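PDB 7BZV: 2-aminomuconic 6-semialdehyde dehydrogenase from Pseudomonas sp., which catalyses the NAD+-dependent oxidation of 2-aminomuconate 6-semialdehyde in the meta-cleavage pathway that breaks down 2-aminophenol, and needs its tetrameric assembly to bind NAD+. Local coordinates for residues A45-H50 with H221-A226; V147-P152 with A226-G231; N172-K177 with G201-V206. All coordinates share one frame; numbering follows the deposited sequence.

Contacts 2 and 3 are buried pairings of parallel strands in one sheet, which runs 203-205, 173-177, 134-150, 226-230; strands 173-177 and 134-150 are neighbours, so backbone bonds from Val149 to Val175 and Lys177 join the two contacts. Contact 1 is only partly buried and lies farther from the centre of the chain, where helix 39-52 meets the turn leading into strand 226-230. It shares Ala226 with contact 2, and Ala45 and Gly49 of its helix pack against Val175 and Ala173 of contact 3. Main-chain hydrogen bonds and branched apolar side chains dominate in the sheet; in the more exposed contact 1, histidines and an aspartate that reaches another subunit take over.

Contact 1 (A45-H50 with H221-A226); sequences AVKAGH and HPDISA. With SO4 (sulfate ion), chain H.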
ATOM      1  N   ALA B  45     -11.292   7.626  36.169  1.00 48.31           N
ATOM      2  CA  ALA B  45     -11.521   7.183  34.800  1.00 43.30           C
ATOM      3  C   ALA B  45     -10.229   6.705  34.150  1.00 41.57           C
ATOM      4  O   ALA B  45     -10.208   5.665  33.480  1.00 40.27           O
ATOM      5  CB  ALA B  45     -12.157   8.319  34.001  1.00 38.08           C
ATOM      6  N   VAL B  46      -9.137   7.458  34.315  1.00 33.98           N
ATOM      7  CA  VAL B  46      -7.897   7.057  33.652  1.00 46.52           C
ATOM      8  C   VAL B  46      -7.424   5.718  34.200  1.00 48.84           C
ATOM      9  O   VAL B  46      -6.922   4.851  33.462  1.00 35.66           O
ATOM     10  CB  VAL B  46      -6.827   8.158  33.801  1.00 46.80           C
ATOM     11  CG1 VAL B  46      -5.473   7.626  33.330  1.00 65.15           C
ATOM     12  CG2 VAL B  46      -7.203   9.446  32.993  1.00 41.90           C
ATOM     13  N   LYS B  47      -7.560   5.535  35.512  1.00 46.81           N
ATOM     14  CA  LYS B  47      -7.092   4.306  36.127  1.00 42.91           C
ATOM     15  C   LYS B  47      -7.983   3.138  35.745  1.00 30.24           C
ATOM     16  O   LYS B  47      -7.485   2.044  35.469  1.00 40.04           O
ATOM     17  CB  LYS B  47      -7.006   4.507  37.648  1.00 52.22           C
ATOM     18  CG  LYS B  47      -5.940   5.563  38.037  1.00 75.32           C
ATOM     19  CD  LYS B  47      -4.516   5.234  37.474  1.00 90.92           C
ATOM     20  CE  LYS B  47      -4.222   3.709  37.409  1.00 99.08           C
ATOM     21  NZ  LYS B  47      -3.080   3.350  36.480  1.00 98.44           N
ATOM     22  N   ALA B  48      -9.303   3.366  35.678  1.00 37.58           N
ATOM     23  CA  ALA B  48     -10.191   2.336  35.158  1.00 49.26           C
ATOM     24  C   ALA B  48      -9.847   1.959  33.708  1.00 44.43           C
ATOM     25  O   ALA B  48      -9.975   0.792  33.327  1.00 35.39           O
ATOM     26  CB  ALA B  48     -11.641   2.797  35.254  1.00 42.29           C
ATOM     27  N   GLY B  49      -9.409   2.911  32.883  1.00 39.09           N
ATOM     28  CA  GLY B  49      -9.057   2.557  31.511  1.00 34.97           C
ATOM     29  C   GLY B  49      -7.830   1.665  31.455  1.00 39.16           C
ATOM     30  O   GLY B  49      -7.823   0.631  30.782  1.00 35.36           O
ATOM     31  N   HIS B  50      -6.776   2.053  32.178  1.00 40.26           N
ATOM     32  CA  HIS B  50      -5.574   1.233  32.231  1.00 40.36           C
ATOM     33  C   HIS B  50      -5.889  -0.148  32.796  1.00 38.52           C
ATOM     34  O   HIS B  50      -5.320  -1.153  32.354  1.00 35.42           O
ATOM     35  CB  HIS B  50      -4.491   1.946  33.058  1.00 43.23           C
ATOM     36  CG  HIS B  50      -3.792   3.032  32.302  1.00 36.03           C
ATOM     37  ND1 HIS B  50      -3.029   2.781  31.181  1.00 41.36           N
ATOM     38  CD2 HIS B  50      -3.798   4.378  32.461  1.00 35.89           C
ATOM     39  CE1 HIS B  50      -2.571   3.922  30.698  1.00 43.50           C
ATOM     40  NE2 HIS B  50      -3.038   4.908  31.447  1.00 43.83           N
ATOM     41  N   HIS B 221      -3.198  14.895  32.914  1.00 52.98           N
ATOM     42  CA  HIS B 221      -3.005  13.678  33.673  1.00 48.33           C
ATOM     43  C   HIS B 221      -1.759  12.948  33.190  1.00 54.25           C
ATOM     44  O   HIS B 221      -1.616  12.690  31.985  1.00 46.72           O
ATOM     45  CB  HIS B 221      -4.221  12.795  33.543  1.00 46.43           C
ATOM     46  CG  HIS B 221      -4.277  11.716  34.568  1.00 55.05           C
ATOM     47  ND1 HIS B 221      -3.356  10.690  34.614  1.00 52.76           N
ATOM     48  CD2 HIS B 221      -5.134  11.506  35.594  1.00 50.41           C
ATOM     49  CE1 HIS B 221      -3.656   9.886  35.616  1.00 61.31           C
ATOM     50  NE2 HIS B 221      -4.729  10.359  36.227  1.00 48.78           N
ATOM     51  N   PRO B 222      -0.837  12.592  34.082  1.00 55.90           N
ATOM     52  CA  PRO B 222       0.432  12.014  33.605  1.00 53.99           C
ATOM     53  C   PRO B 222       0.271  10.640  32.973  1.00 46.24           C
ATOM     54  O   PRO B 222       1.201  10.184  32.290  1.00 47.71           O
ATOM     55  CB  PRO B 222       1.304  11.963  34.871  1.00 51.83           C
ATOM     56  CG  PRO B 222       0.318  11.907  36.025  1.00 57.13           C
ATOM     57  CD  PRO B 222      -0.961  12.601  35.554  1.00 52.49           C
ATOM     58  N   ASP B 223      -0.859   9.962  33.202  1.00 40.56           N
ATOM     59  CA  ASP B 223      -1.106   8.604  32.718  1.00 70.69           C
ATOM     60  C   ASP B 223      -2.022   8.558  31.498  1.00 56.15           C
ATOM     61  O   ASP B 223      -2.369   7.465  31.030  1.00 37.19           O
ATOM     62  CB  ASP B 223      -1.709   7.729  33.832  1.00 93.69           C
ATOM     63  CG  ASP B 223      -0.784   7.585  35.032  1.00 78.25           C
ATOM     64  OD1 ASP B 223       0.448   7.700  34.833  1.00 52.28           O
ATOM     65  OD2 ASP B 223      -1.290   7.341  36.154  1.00 78.08           O
ATOM     66  N   ILE B 224      -2.452   9.706  30.991  1.00 46.41           N
ATOM     67  CA  ILE B 224      -3.098   9.731  29.689  1.00 39.85           C
ATOM     68  C   ILE B 224      -2.078   9.345  28.620  1.00 48.31           C
ATOM     69  O   ILE B 224      -0.894   9.689  28.703  1.00 41.47           O
ATOM     70  CB  ILE B 224      -3.696  11.122  29.441  1.00 42.38           C
ATOM     71  CG1 ILE B 224      -5.018  11.019  28.666  1.00 57.39           C
ATOM     72  CG2 ILE B 224      -2.690  11.981  28.722  1.00 44.22           C
ATOM     73  CD1 ILE B 224      -6.149  10.371  29.446  1.00 56.94           C
ATOM     74  N   SER B 225      -2.521   8.614  27.610  1.00 34.33           N
ATOM     75  CA  SER B 225      -1.590   8.064  26.623  1.00 53.24           C
ATOM     76  C   SER B 225      -1.560   8.881  25.342  1.00 56.04           C
ATOM     77  O   SER B 225      -0.597   8.785  24.562  1.00 39.60           O
ATOM     78  CB  SER B 225      -1.949   6.607  26.312  1.00 57.18           C
ATOM     79  OG  SER B 225      -2.065   5.828  27.500  1.00 50.74           O
ATOM     80  N   ALA B 226      -2.588   9.680  25.119  1.00 42.88           N
ATOM     81  CA  ALA B 226      -2.680  10.526  23.943  1.00 39.58           C
ATOM     82  C   ALA B 226      -3.857  11.442  24.186  1.00 36.81           C
ATOM     83  O   ALA B 226      -4.731  11.149  25.014  1.00 35.21           O
ATOM     84  CB  ALA B 226      -2.858   9.710  22.657  1.00 40.33           C
TER
HETATM   85  S   SO4 H 502       1.827   6.263  28.909  1.00 99.53           S
HETATM   86  O1  SO4 H 502       0.811   5.218  28.968  1.00121.84           O
HETATM   87  O2  SO4 H 502       1.591   7.128  27.764  1.00117.53           O
HETATM   88  O3  SO4 H 502       3.151   5.665  28.776  1.00105.19           O
HETATM   89  O4  SO4 H 502       1.763   7.047  30.139  1.00127.16           O
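Val46, on helix 39-52, faces Ile224 at a CA-CA distance of 6.8 Å, where the chain leaving helix 214-220 folds through a type I turn from His221 to Ile224. Val46 fills the middle of the contact. Its CG1, anti to the backbone N (chi1 170°), stands over one face of the His221 ring, offset toward the rim, in a CH-pi contact 3.7 Å from CE1. CG1 also touches Asp223 CB, while the other branch, CG2, meets Ile224 CD1 at 3.8 Å. The His221 ring is held in place by the turn itself: Asp223 N donates to His221 ND1 (3.0 Å) in the plane of the ring, and its other nitrogen, NE2, makes a weak bond to OD1 of Asp43. One turn of helix further on, His50 NE2 donates to Asp223 O at 2.7 Å, a nearly straight bond (173°) lying in the imidazole plane. The carboxylate of Asp223 stands almost perpendicular to that ring, and its partners are others. OD1 makes a salt bridge to Arg414 of the second subunit, and Lys47 NZ stays 4.4 Å from OD2, too far for a salt bridge. Ser225 OG bonds to Val146 of strand 134-150 and, at 3.3 Å, to O1 of a sulfate ion probably taken from the crystallisation liquor. Each histidine thus has a defined role: His221 accepts through ND1 and offers a ring face, while His50 donates to a main-chain carbonyl. Asp223 is consequently gripped through its backbone within the subunit, while OD1 of its carboxylate reaches across to the second subunit.

Contact 2 (V147-P152 with A226-G231); sequences VGVISP and AITFTG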
ATOM      1  N   VAL B 147      -6.847   7.021  25.863  1.00 34.67           N
ATOM      2  CA  VAL B 147      -6.893   8.201  25.005  1.00 33.55           C
ATOM      3  C   VAL B 147      -7.886   9.199  25.584  1.00 33.13           C
ATOM      4  O   VAL B 147      -9.048   8.859  25.843  1.00 32.89           O
ATOM      5  CB  VAL B 147      -7.279   7.796  23.574  1.00 33.18           C
ATOM      6  CG1 VAL B 147      -7.544   9.027  22.708  1.00 29.71           C
ATOM      7  CG2 VAL B 147      -6.197   6.922  22.985  1.00 31.43           C
ATOM      8  N   GLY B 148      -7.439  10.435  25.802  1.00 30.54           N
ATOM      9  CA  GLY B 148      -8.336  11.496  26.226  1.00 28.44           C
ATOM     10  C   GLY B 148      -8.983  12.178  25.023  1.00 28.83           C
ATOM     11  O   GLY B 148      -8.292  12.569  24.082  1.00 33.44           O
ATOM     12  N   VAL B 149     -10.312  12.279  25.050  1.00 32.07           N
ATOM     13  CA  VAL B 149     -11.104  12.814  23.933  1.00 34.34           C
ATOM     14  C   VAL B 149     -11.854  14.045  24.429  1.00 28.66           C
ATOM     15  O   VAL B 149     -12.751  13.943  25.269  1.00 35.05           O
ATOM     16  CB  VAL B 149     -12.090  11.779  23.359  1.00 39.31           C
ATOM     17  CG1 VAL B 149     -12.897  12.404  22.227  1.00 40.23           C
ATOM     18  CG2 VAL B 149     -11.380  10.510  22.875  1.00 33.87           C
ATOM     19  N   ILE B 150     -11.511  15.197  23.890  1.00 32.13           N
ATOM     20  CA  ILE B 150     -12.167  16.445  24.230  1.00 29.84           C
ATOM     21  C   ILE B 150     -12.884  16.896  22.969  1.00 25.82           C
ATOM     22  O   ILE B 150     -12.239  17.161  21.946  1.00 31.17           O
ATOM     23  CB  ILE B 150     -11.166  17.494  24.737  1.00 40.16           C
ATOM     24  CG1 ILE B 150     -10.483  16.950  26.004  1.00 41.63           C
ATOM     25  CG2 ILE B 150     -11.880  18.806  25.002  1.00 48.39           C
ATOM     26  CD1 ILE B 150      -9.258  17.709  26.411  1.00 44.46           C
ATOM     27  N   SER B 151     -14.222  16.930  23.029  1.00 30.10           N
ATOM     28  CA  SER B 151     -15.104  16.988  21.860  1.00 33.47           C
ATOM     29  C   SER B 151     -15.855  18.305  21.799  1.00 29.99           C
ATOM     30  O   SER B 151     -16.298  18.802  22.841  1.00 30.33           O
ATOM     31  CB  SER B 151     -16.130  15.843  21.888  1.00 34.90           C
ATOM     32  OG  SER B 151     -15.677  14.745  21.148  1.00 49.27           O
ATOM     33  N   PRO B 152     -16.060  18.867  20.608  1.00 27.32           N
ATOM     34  CA  PRO B 152     -16.658  20.198  20.502  1.00 28.97           C
ATOM     35  C   PRO B 152     -18.185  20.159  20.484  1.00 33.39           C
ATOM     36  O   PRO B 152     -18.819  19.104  20.410  1.00 32.47           O
ATOM     37  CB  PRO B 152     -16.126  20.716  19.160  1.00 33.05           C
ATOM     38  CG  PRO B 152     -16.046  19.459  18.312  1.00 31.59           C
ATOM     39  CD  PRO B 152     -15.669  18.330  19.288  1.00 34.92           C
ATOM     40  N   ALA B 226      -2.588   9.680  25.119  1.00 42.88           N
ATOM     41  CA  ALA B 226      -2.680  10.526  23.943  1.00 39.58           C
ATOM     42  C   ALA B 226      -3.857  11.442  24.186  1.00 36.81           C
ATOM     43  O   ALA B 226      -4.731  11.149  25.014  1.00 35.21           O
ATOM     44  CB  ALA B 226      -2.858   9.710  22.657  1.00 40.33           C
ATOM     45  N   ILE B 227      -3.852  12.579  23.498  1.00 38.56           N
ATOM     46  CA  ILE B 227      -4.922  13.561  23.636  1.00 37.64           C
ATOM     47  C   ILE B 227      -5.361  13.945  22.243  1.00 38.84           C
ATOM     48  O   ILE B 227      -4.534  14.355  21.420  1.00 32.95           O
ATOM     49  CB  ILE B 227      -4.520  14.829  24.410  1.00 49.49           C
ATOM     50  CG1 ILE B 227      -3.943  14.503  25.782  1.00 59.21           C
ATOM     51  CG2 ILE B 227      -5.738  15.738  24.580  1.00 64.62           C
ATOM     52  CD1 ILE B 227      -2.991  15.583  26.298  1.00 81.75           C
ATOM     53  N   THR B 228      -6.647  13.795  21.975  1.00 36.89           N
ATOM     54  CA  THR B 228      -7.239  14.204  20.719  1.00 40.92           C
ATOM     55  C   THR B 228      -8.194  15.347  21.025  1.00 43.41           C
ATOM     56  O   THR B 228      -8.954  15.284  21.997  1.00 52.10           O
ATOM     57  CB  THR B 228      -7.966  13.038  20.030  1.00 56.02           C
ATOM     58  OG1 THR B 228      -8.138  13.353  18.632  1.00 51.77           O
ATOM     59  CG2 THR B 228      -9.304  12.765  20.714  1.00 51.34           C
ATOM     60  N   PHE B 229      -8.163  16.388  20.197  1.00 40.48           N
ATOM     61  CA  PHE B 229      -8.937  17.590  20.491  1.00 47.16           C
ATOM     62  C   PHE B 229      -9.350  18.263  19.190  1.00 56.22           C
ATOM     63  O   PHE B 229      -8.537  18.398  18.268  1.00 35.82           O
ATOM     64  CB  PHE B 229      -8.140  18.576  21.360  1.00 60.02           C
ATOM     65  CG  PHE B 229      -8.768  19.948  21.463  1.00 67.47           C
ATOM     66  CD1 PHE B 229      -9.807  20.183  22.344  1.00 76.13           C
ATOM     67  CD2 PHE B 229      -8.322  20.998  20.666  1.00 47.77           C
ATOM     68  CE1 PHE B 229     -10.386  21.434  22.430  1.00 80.68           C
ATOM     69  CE2 PHE B 229      -8.893  22.256  20.758  1.00 46.33           C
ATOM     70  CZ  PHE B 229      -9.926  22.476  21.634  1.00 56.72           C
ATOM     71  N   THR B 230     -10.623  18.654  19.119  1.00 54.26           N
ATOM     72  CA  THR B 230     -11.155  19.474  18.034  1.00 50.14           C
ATOM     73  C   THR B 230     -11.758  20.727  18.650  1.00 49.36           C
ATOM     74  O   THR B 230     -12.532  20.640  19.611  1.00 36.36           O
ATOM     75  CB  THR B 230     -12.215  18.742  17.192  1.00 36.88           C
ATOM     76  OG1 THR B 230     -11.669  17.509  16.701  1.00 38.24           O
ATOM     77  CG2 THR B 230     -12.699  19.635  15.947  1.00 30.88           C
ATOM     78  N   GLY B 231     -11.382  21.880  18.126  1.00 43.60           N
ATOM     79  CA  GLY B 231     -11.952  23.122  18.618  1.00 44.65           C
ATOM     80  C   GLY B 231     -11.029  24.311  18.360  1.00 43.23           C
ATOM     81  O   GLY B 231     -10.319  24.358  17.360  1.00 40.10           O
TER
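The Phe229 ring meets Ile150 at its edge: Ile150 CG2 lies near the ring plane, 3.6 Å from CD1, with Ile150 CB close behind; the Phe229 side chain also packs on Thr235 and Ile239 of helix 233-244. Phe229 CG is anti to the backbone N (chi1 168°), which swings the ring alongside the neighbouring strand with CD1 nearest to it. Beneath these side chains the strands run parallel, 16° apart. Gly148 is held to strand 226-230 through both its polar backbone atoms, its N donating to Ala226 O at 2.9 Å and its O accepting from Thr228 N at 2.9 Å, the latter bond practically straight. Ile150 N then donates to Thr228 O at 3.2 Å. Thr228 lies beside Val149, pointing the same way. With OG1 anti to the backbone N, its CG2 takes the crowded position and packs 3.8 Å from Val149 CG2, while OG1 is left to Tyr475 and Lys163. Past the last strand bond, Pro152 CB rests 3.6 Å from Thr230 O, and CG and CD lie by Thr230 CB. An alanine here, lacking CG and CD, would probably open a gap beside Thr230 and leave the backbone freer to turn after the strand. Thr230 OG1 itself bonds to Lys163 and Glu253. Helix 156-169 packs on the face carrying Val149, with Leu159 under both Pro152 and Thr230; helix 233-244 packs on the other, against Ile227 and Phe229. Strand 173-177 flanks 147-150 and strand 250-253 flanks 226-230, so the pair lies inside the sheet, consistent with the Rossmann-like NAD-binding domain of aldehyde dehydrogenases.

Contact 3 (N172-K177 with G201-V206); sequences NAVVVK and GVFNLV
Val174 and Val176 exchange four parallel-strand backbone bonds with Val202, Asn204 and Val206, the strand axes 4.8 Å apart at closest approach. Val174 N donates to Val202 O at 2.7 Å, Asn204 N to Val174 O, Val176 N to Asn204 O, and Val206 N to Val176 O. CA-H...O contacts accompany these bonds, and one, Lys177 CA to Val206 O at 3.2 Å, continues past the last of them. The one side-chain amide that takes part belongs to Asn204. With CG anti to the carbonyl carbon (chi1 -59°), its ND2 turns back toward the start of its own segment and donates to Gly201 O at 2.8 Å, from above that carbonyl's plane. The same nitrogen reaches Val174 O in a weak bond at 3.3 Å, and OD1 accepts from Asp10 N. The apolar contacts divide by face. On the side of Val174 and Val176, Val174 CG2, tucked between its own backbone N and carbonyl carbon, comes 3.6 Å from Phe203 CD2, and Val176 CG1 meets Leu205 CD1 at 4.0 Å. Helices 156-169 and 184-196 pack there, the latter being the helix of the beta-alpha-beta unit that links these two strands. On the side of Val175, its CG1 touches Val206 CG2 at 3.9 Å, with Ile218 of helix 214-220 packed against both. Asn204 therefore places a polar amide in a buried strand pairing, and its partners are mainly backbone groups: its ND2 ties Gly201 O, just ahead of strand 203-205, to Val174 O of the neighbouring strand and Asp10 satisfies its oxygen, while Val174 O gathers a main-chain and a weaker side-chain donor.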
ATOM      1  N   ASN B 172      -7.613   0.875  22.457  1.00 21.47           N
ATOM      2  CA  ASN B 172      -7.492   1.772  23.599  1.00 27.92           C
ATOM      3  C   ASN B 172      -8.759   1.739  24.452  1.00 32.25           C
ATOM      4  O   ASN B 172      -9.837   1.326  24.008  1.00 28.59           O
ATOM      5  CB  ASN B 172      -7.270   3.214  23.149  1.00 25.82           C
ATOM      6  CG  ASN B 172      -6.031   3.381  22.286  1.00 34.96           C
ATOM      7  OD1 ASN B 172      -4.883   3.362  22.770  1.00 27.53           O
ATOM      8  ND2 ASN B 172      -6.255   3.570  21.006  1.00 25.13           N
ATOM      9  N   ALA B 173      -8.623   2.204  25.691  1.00 27.30           N
ATOM     10  CA  ALA B 173      -9.750   2.714  26.462  1.00 24.22           C
ATOM     11  C   ALA B 173      -9.831   4.213  26.226  1.00 27.57           C
ATOM     12  O   ALA B 173      -8.839   4.836  25.847  1.00 35.80           O
ATOM     13  CB  ALA B 173      -9.588   2.450  27.963  1.00 29.03           C
ATOM     14  N   VAL B 174     -11.004   4.807  26.460  1.00 32.19           N
ATOM     15  CA  VAL B 174     -11.131   6.242  26.252  1.00 29.28           C
ATOM     16  C   VAL B 174     -11.706   6.918  27.488  1.00 32.77           C
ATOM     17  O   VAL B 174     -12.473   6.327  28.253  1.00 30.06           O
ATOM     18  CB  VAL B 174     -11.977   6.628  24.996  1.00 26.49           C
ATOM     19  CG1 VAL B 174     -11.335   6.083  23.770  1.00 24.21           C
ATOM     20  CG2 VAL B 174     -13.412   6.164  25.107  1.00 24.87           C
ATOM     21  N   VAL B 175     -11.271   8.158  27.698  1.00 32.21           N
ATOM     22  CA  VAL B 175     -11.892   9.090  28.639  1.00 30.99           C
ATOM     23  C   VAL B 175     -12.338  10.293  27.835  1.00 33.08           C
ATOM     24  O   VAL B 175     -11.502  11.004  27.264  1.00 32.71           O
ATOM     25  CB  VAL B 175     -10.942   9.510  29.767  1.00 34.80           C
ATOM     26  CG1 VAL B 175     -11.652  10.462  30.704  1.00 41.48           C
ATOM     27  CG2 VAL B 175     -10.481   8.287  30.532  1.00 32.84           C
ATOM     28  N   VAL B 176     -13.646  10.526  27.812  1.00 26.75           N
ATOM     29  CA  VAL B 176     -14.305  11.409  26.853  1.00 31.77           C
ATOM     30  C   VAL B 176     -14.954  12.534  27.630  1.00 36.75           C
ATOM     31  O   VAL B 176     -15.677  12.274  28.600  1.00 33.98           O
ATOM     32  CB  VAL B 176     -15.368  10.635  26.050  1.00 36.06           C
ATOM     33  CG1 VAL B 176     -16.453  11.535  25.594  1.00 44.61           C
ATOM     34  CG2 VAL B 176     -14.700   9.872  24.921  1.00 42.62           C
ATOM     35  N   LYS B 177     -14.702  13.771  27.214  1.00 32.85           N
ATOM     36  CA  LYS B 177     -15.394  14.917  27.812  1.00 39.41           C
ATOM     37  C   LYS B 177     -16.128  15.694  26.735  1.00 30.18           C
ATOM     38  O   LYS B 177     -15.475  16.411  25.948  1.00 35.55           O
ATOM     39  CB  LYS B 177     -14.438  15.855  28.540  1.00 36.81           C
ATOM     40  CG  LYS B 177     -15.209  16.952  29.357  1.00 46.01           C
ATOM     41  CD  LYS B 177     -14.608  18.356  29.153  1.00 48.93           C
ATOM     42  CE  LYS B 177     -15.536  19.348  28.436  1.00 47.64           C
ATOM     43  NZ  LYS B 177     -14.892  20.685  28.272  1.00 65.67           N
ATOM     44  N   GLY B 201     -14.720   0.310  32.049  1.00 37.93           N
ATOM     45  CA  GLY B 201     -13.441   0.966  31.953  1.00 42.40           C
ATOM     46  C   GLY B 201     -12.996   1.260  30.534  1.00 35.89           C
ATOM     47  O   GLY B 201     -12.120   2.113  30.340  1.00 36.88           O
ATOM     48  N   VAL B 202     -13.573   0.572  29.542  1.00 35.49           N
ATOM     49  CA  VAL B 202     -13.182   0.812  28.150  1.00 30.63           C
ATOM     50  C   VAL B 202     -13.672   2.176  27.685  1.00 34.41           C
ATOM     51  O   VAL B 202     -12.927   2.935  27.057  1.00 30.83           O
ATOM     52  CB  VAL B 202     -13.699  -0.299  27.224  1.00 29.32           C
ATOM     53  CG1 VAL B 202     -13.404   0.066  25.733  1.00 30.79           C
ATOM     54  CG2 VAL B 202     -13.073  -1.602  27.619  1.00 32.73           C
ATOM     55  N   PHE B 203     -14.936   2.499  27.956  1.00 29.59           N
ATOM     56  CA  PHE B 203     -15.512   3.788  27.572  1.00 27.49           C
ATOM     57  C   PHE B 203     -15.934   4.545  28.824  1.00 39.62           C
ATOM     58  O   PHE B 203     -16.881   4.138  29.507  1.00 30.35           O
ATOM     59  CB  PHE B 203     -16.713   3.612  26.632  1.00 31.57           C
ATOM     60  CG  PHE B 203     -17.301   4.916  26.147  1.00 37.20           C
ATOM     61  CD1 PHE B 203     -18.254   5.596  26.899  1.00 32.56           C
ATOM     62  CD2 PHE B 203     -16.903   5.467  24.930  1.00 26.22           C
ATOM     63  CE1 PHE B 203     -18.784   6.770  26.452  1.00 33.20           C
ATOM     64  CE2 PHE B 203     -17.433   6.650  24.481  1.00 33.69           C
ATOM     65  CZ  PHE B 203     -18.360   7.314  25.232  1.00 36.33           C
ATOM     66  N   ASN B 204     -15.273   5.664  29.098  1.00 31.65           N
ATOM     67  CA  ASN B 204     -15.558   6.480  30.271  1.00 35.95           C
ATOM     68  C   ASN B 204     -15.940   7.890  29.853  1.00 33.71           C
ATOM     69  O   ASN B 204     -15.345   8.464  28.933  1.00 35.73           O
ATOM     70  CB  ASN B 204     -14.350   6.544  31.187  1.00 34.43           C
ATOM     71  CG  ASN B 204     -13.914   5.192  31.668  1.00 45.71           C
ATOM     72  OD1 ASN B 204     -14.562   4.576  32.515  1.00 43.16           O
ATOM     73  ND2 ASN B 204     -12.816   4.700  31.104  1.00 46.20           N
ATOM     74  N   LEU B 205     -16.944   8.439  30.528  1.00 34.34           N
ATOM     75  CA  LEU B 205     -17.515   9.736  30.193  1.00 34.93           C
ATOM     76  C   LEU B 205     -17.433  10.620  31.427  1.00 42.31           C
ATOM     77  O   LEU B 205     -17.999  10.278  32.475  1.00 40.28           O
ATOM     78  CB  LEU B 205     -18.972   9.604  29.735  1.00 30.22           C
ATOM     79  CG  LEU B 205     -19.819  10.881  29.547  1.00 34.57           C
ATOM     80  CD1 LEU B 205     -19.337  11.671  28.395  1.00 34.12           C
ATOM     81  CD2 LEU B 205     -21.254  10.479  29.361  1.00 36.40           C
ATOM     82  N   VAL B 206     -16.723  11.740  31.304  1.00 33.15           N
ATOM     83  CA  VAL B 206     -16.660  12.760  32.347  1.00 41.31           C
ATOM     84  C   VAL B 206     -17.179  14.070  31.782  1.00 47.37           C
ATOM     85  O   VAL B 206     -16.742  14.504  30.711  1.00 42.04           O
ATOM     86  CB  VAL B 206     -15.231  12.948  32.879  1.00 34.64           C
ATOM     87  CG1 VAL B 206     -14.850  11.743  33.745  1.00 46.31           C
ATOM     88  CG2 VAL B 206     -14.242  13.140  31.753  1.00 46.48           C
TER